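Local coordinates for Nitrate/nitrite binding protein NrtA (Synechocystis sp., PDB 2G29), which binds nitrate as the periplasmic substrate-binding subunit of the NrtABCD ABC transporter, which imports nitrate and probably also nitrite, at residues 115-120 with 239-244. Residues are numbered along the deposited sequence; the frame is centred on the assembly and turned at random.
Sequences MYILAR and EKAFGM. With NO3 (nitrate ion), chain B.
An antiparallel strand pair at one side of a domain's mixed five-stranded sheet joins the outermost strand, 115-120, to strand 240-245, whose start carries a nitrate-binding lysine. Tyr-116 and Met-244 form a hydrogen-bonded pair: Tyr-116 N gives its hydrogen to Met-244 O at 2.8 Å, and Met-244 N returns one to Tyr-116 O at 3.0 Å. Further along, the outer strand bulges, with Leu-118 and Ala-119 both facing Phe-242. Leu-118 N meets Phe-242 O almost along the C=O axis (2.9 Å), whereas Phe-242 N approaches Ala-119 O from above the carbonyl plane; Ala-119 N, buried within the bulge, has no partner. The psi of -25° at Leu-118 makes this kink. With CG anti to the carbonyl carbon and chi2 at 180°, Leu-118 CD1 lies 3.9 Å from Phe-242 CE2 and as close to CG and SD of Met-244, a cluster packed against helix 253-271. On the other face Ile-117 rests its CG2 on the Ala-241 methyl, with helix 97-104 beyond.

Strand 240-245, lying between 91-95 and 115-120, gives the strand order of type II periplasmic binding proteins. Arg-120, bent at chi2 and chi3, folds back so that CD sits 3.2 Å from Lys-240 O, while its guanidinium pairs with Asp-335. The Lys-240 side chain turns away from strand 115-120; its NZ hydrogen-bonds nitrate O1 (2.8 Å) and forms salt bridges with Asp-44 and with Glu-239 OE2 (2.8 Å, met from above the carboxylate plane), which Thr-166 also hydrogen-bonds. A methionine here would remove the ammonium group, and would probably weaken nitrate binding and leave Glu-239 and Asp-44 without their shared countercharge. Trp-73 NE1 and Gly-211 N also hydrogen-bond the anion.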
ATOM      1  N   MET A 115      -3.621  13.827  10.087  1.00 11.37           N
ATOM      2  CA  MET A 115      -2.510  12.877  10.036  1.00 11.54           C
ATOM      3  C   MET A 115      -1.370  13.398   9.180  1.00 11.19           C
ATOM      4  O   MET A 115      -1.536  14.343   8.408  1.00 11.31           O
ATOM      5  CB  MET A 115      -2.996  11.531   9.439  1.00 10.35           C
ATOM      6  CG  MET A 115      -3.937  10.760  10.333  1.00 10.70           C
ATOM      7  SD  MET A 115      -4.243   9.080   9.755  1.00 11.23           S
ATOM      8  CE  MET A 115      -2.562   8.339  10.043  1.00 11.11           C
ATOM      9  N   TYR A 116      -0.206  12.766   9.331  1.00 11.11           N
ATOM     10  CA  TYR A 116       0.953  13.072   8.497  1.00 11.14           C
ATOM     11  C   TYR A 116       1.472  11.775   7.877  1.00 11.16           C
ATOM     12  O   TYR A 116       1.282  10.701   8.428  1.00 10.99           O
ATOM     13  CB  TYR A 116       2.127  13.598   9.320  1.00 11.79           C
ATOM     14  CG  TYR A 116       1.970  14.919   9.973  1.00 12.96           C
ATOM     15  CD1 TYR A 116       1.471  16.010   9.273  1.00 12.53           C
ATOM     16  CD2 TYR A 116       2.352  15.090  11.297  1.00 14.37           C
ATOM     17  CE1 TYR A 116       1.338  17.261   9.898  1.00 13.31           C
ATOM     18  CE2 TYR A 116       2.252  16.323  11.911  1.00 14.77           C
ATOM     19  CZ  TYR A 116       1.734  17.398  11.207  1.00 14.18           C
ATOM     20  OH  TYR A 116       1.571  18.638  11.795  1.00 15.23           O
ATOM     21  N   ILE A 117       2.121  11.904   6.723  1.00 10.13           N
ATOM     22  CA  ILE A 117       2.817  10.766   6.134  1.00 10.39           C
ATOM     23  C   ILE A 117       4.301  11.110   6.347  1.00 10.25           C
ATOM     24  O   ILE A 117       4.815  12.143   5.886  1.00 10.70           O
ATOM     25  CB  ILE A 117       2.489  10.586   4.649  1.00 10.60           C
ATOM     26  CG1 ILE A 117       1.087  10.013   4.516  1.00 10.91           C
ATOM     27  CG2 ILE A 117       3.553   9.683   3.986  1.00 12.24           C
ATOM     28  CD1 ILE A 117       0.658   9.899   3.022  1.00 10.48           C
ATOM     29  N   LEU A 118       4.973  10.221   7.073  1.00 11.21           N
ATOM     30  CA  LEU A 118       6.403  10.410   7.401  1.00 12.70           C
ATOM     31  C   LEU A 118       7.334   9.721   6.424  1.00 12.08           C
ATOM     32  O   LEU A 118       8.480  10.143   6.264  1.00 11.44           O
ATOM     33  CB  LEU A 118       6.705   9.884   8.800  1.00 12.93           C
ATOM     34  CG  LEU A 118       5.834  10.505   9.901  1.00 15.78           C
ATOM     35  CD1 LEU A 118       6.252   9.877  11.249  1.00 16.78           C
ATOM     36  CD2 LEU A 118       5.954  12.008   9.923  1.00 17.86           C
ATOM     37  N   ALA A 119       6.850   8.672   5.766  1.00 12.21           N
ATOM     38  CA  ALA A 119       7.647   7.938   4.802  1.00 12.30           C
ATOM     39  C   ALA A 119       6.733   7.083   3.949  1.00  9.96           C
ATOM     40  O   ALA A 119       5.566   6.824   4.317  1.00 11.82           O
ATOM     41  CB  ALA A 119       8.628   7.029   5.538  1.00 11.83           C
ATOM     42  N   ARG A 120       7.262   6.613   2.836  1.00 10.57           N
ATOM     43  CA  ARG A 120       6.530   5.641   2.012  1.00 10.61           C
ATOM     44  C   ARG A 120       7.160   4.330   2.509  1.00 12.77           C
ATOM     45  O   ARG A 120       8.394   4.205   2.526  1.00 13.52           O
ATOM     46  CB  ARG A 120       6.817   5.812   0.503  1.00  9.38           C
ATOM     47  CG  ARG A 120       5.870   5.032  -0.415  1.00 10.39           C
ATOM     48  CD  ARG A 120       4.501   5.721  -0.445  1.00 10.53           C
ATOM     49  NE  ARG A 120       4.660   7.048  -1.044  1.00 10.43           N
ATOM     50  CZ  ARG A 120       3.896   8.123  -0.799  1.00  9.70           C
ATOM     51  NH1 ARG A 120       2.848   8.067   0.036  1.00 11.50           N
ATOM     52  NH2 ARG A 120       4.236   9.309  -1.315  1.00  8.17           N
ATOM     53  N   GLU A 239       2.943   2.773  -2.604  1.00 10.33           N
ATOM     54  CA  GLU A 239       1.921   1.888  -2.032  1.00  9.68           C
ATOM     55  C   GLU A 239       1.626   2.231  -0.581  1.00  9.58           C
ATOM     56  O   GLU A 239       0.820   3.136  -0.306  1.00  9.51           O
ATOM     57  CB  GLU A 239       2.367   0.423  -2.200  1.00 11.43           C
ATOM     58  CG  GLU A 239       1.416  -0.630  -1.641  1.00  9.84           C
ATOM     59  CD  GLU A 239      -0.017  -0.511  -2.122  1.00 10.54           C
ATOM     60  OE1 GLU A 239      -0.258  -0.241  -3.329  1.00 10.17           O
ATOM     61  OE2 GLU A 239      -0.907  -0.758  -1.271  1.00 11.12           O
ATOM     62  N   LYS A 240       2.265   1.570   0.373  1.00  8.97           N
ATOM     63  CA  LYS A 240       1.998   1.886   1.786  1.00  9.96           C
ATOM     64  C   LYS A 240       2.770   3.079   2.275  1.00 10.90           C
ATOM     65  O   LYS A 240       3.835   3.429   1.747  1.00 10.01           O
ATOM     66  CB  LYS A 240       2.324   0.683   2.688  1.00  9.19           C
ATOM     67  CG  LYS A 240       1.628  -0.601   2.271  1.00  9.97           C
ATOM     68  CD  LYS A 240       0.094  -0.484   2.425  1.00  9.74           C
ATOM     69  CE  LYS A 240      -0.598  -1.837   2.250  1.00  9.23           C
ATOM     70  NZ  LYS A 240      -0.337  -2.503   0.890  1.00 11.08           N
ATOM     71  N   ALA A 241       2.205   3.711   3.297  1.00 10.56           N
ATOM     72  CA  ALA A 241       2.824   4.852   3.940  1.00 10.97           C
ATOM     73  C   ALA A 241       2.987   4.563   5.423  1.00 10.98           C
ATOM     74  O   ALA A 241       2.318   3.691   5.996  1.00 10.71           O
ATOM     75  CB  ALA A 241       1.919   6.097   3.789  1.00 11.31           C
ATOM     76  N   PHE A 242       3.924   5.274   6.035  1.00 11.24           N
ATOM     77  CA  PHE A 242       4.053   5.224   7.485  1.00 11.25           C
ATOM     78  C   PHE A 242       3.318   6.519   7.886  1.00 10.68           C
ATOM     79  O   PHE A 242       3.803   7.655   7.726  1.00 11.55           O
ATOM     80  CB  PHE A 242       5.534   5.255   7.921  1.00 10.88           C
ATOM     81  CG  PHE A 242       5.742   5.391   9.421  1.00 12.34           C
ATOM     82  CD1 PHE A 242       4.831   4.900  10.331  1.00 13.64           C
ATOM     83  CD2 PHE A 242       6.897   5.990   9.901  1.00 13.96           C
ATOM     84  CE1 PHE A 242       5.045   4.994  11.706  1.00 15.64           C
ATOM     85  CE2 PHE A 242       7.119   6.091  11.282  1.00 16.24           C
ATOM     86  CZ  PHE A 242       6.194   5.597  12.166  1.00 14.34           C
ATOM     87  N   GLY A 243       2.091   6.334   8.365  1.00  9.10           N
ATOM     88  CA  GLY A 243       1.299   7.489   8.755  1.00 10.00           C
ATOM     89  C   GLY A 243       1.117   7.608  10.258  1.00  9.67           C
ATOM     90  O   GLY A 243       1.048   6.595  10.952  1.00 11.75           O
ATOM     91  N   MET A 244       1.021   8.830  10.751  1.00 11.12           N
ATOM     92  CA  MET A 244       0.794   9.038  12.170  1.00 11.87           C
ATOM     93  C   MET A 244      -0.189  10.169  12.420  1.00 12.15           C
ATOM     94  O   MET A 244      -0.351  11.066  11.587  1.00 13.30           O
ATOM     95  CB  MET A 244       2.127   9.365  12.886  1.00 13.84           C
ATOM     96  CG  MET A 244       3.172   8.227  12.885  1.00 15.56           C
ATOM     97  SD  MET A 244       4.346   8.350  14.275  1.00 19.81           S
ATOM     98  CE  MET A 244       3.198   7.961  15.658  1.00 16.23           C
TER
HETATM   99  N   NO3 B 700      -3.240  -4.862   1.108  1.00 13.58           N
HETATM  100  O1  NO3 B 700      -1.953  -4.782   0.660  1.00 11.55           O
HETATM  101  O2  NO3 B 700      -4.187  -5.810   0.909  1.00 13.12           O
HETATM  102  O3  NO3 B 700      -3.729  -3.684   1.932  1.00 12.31           O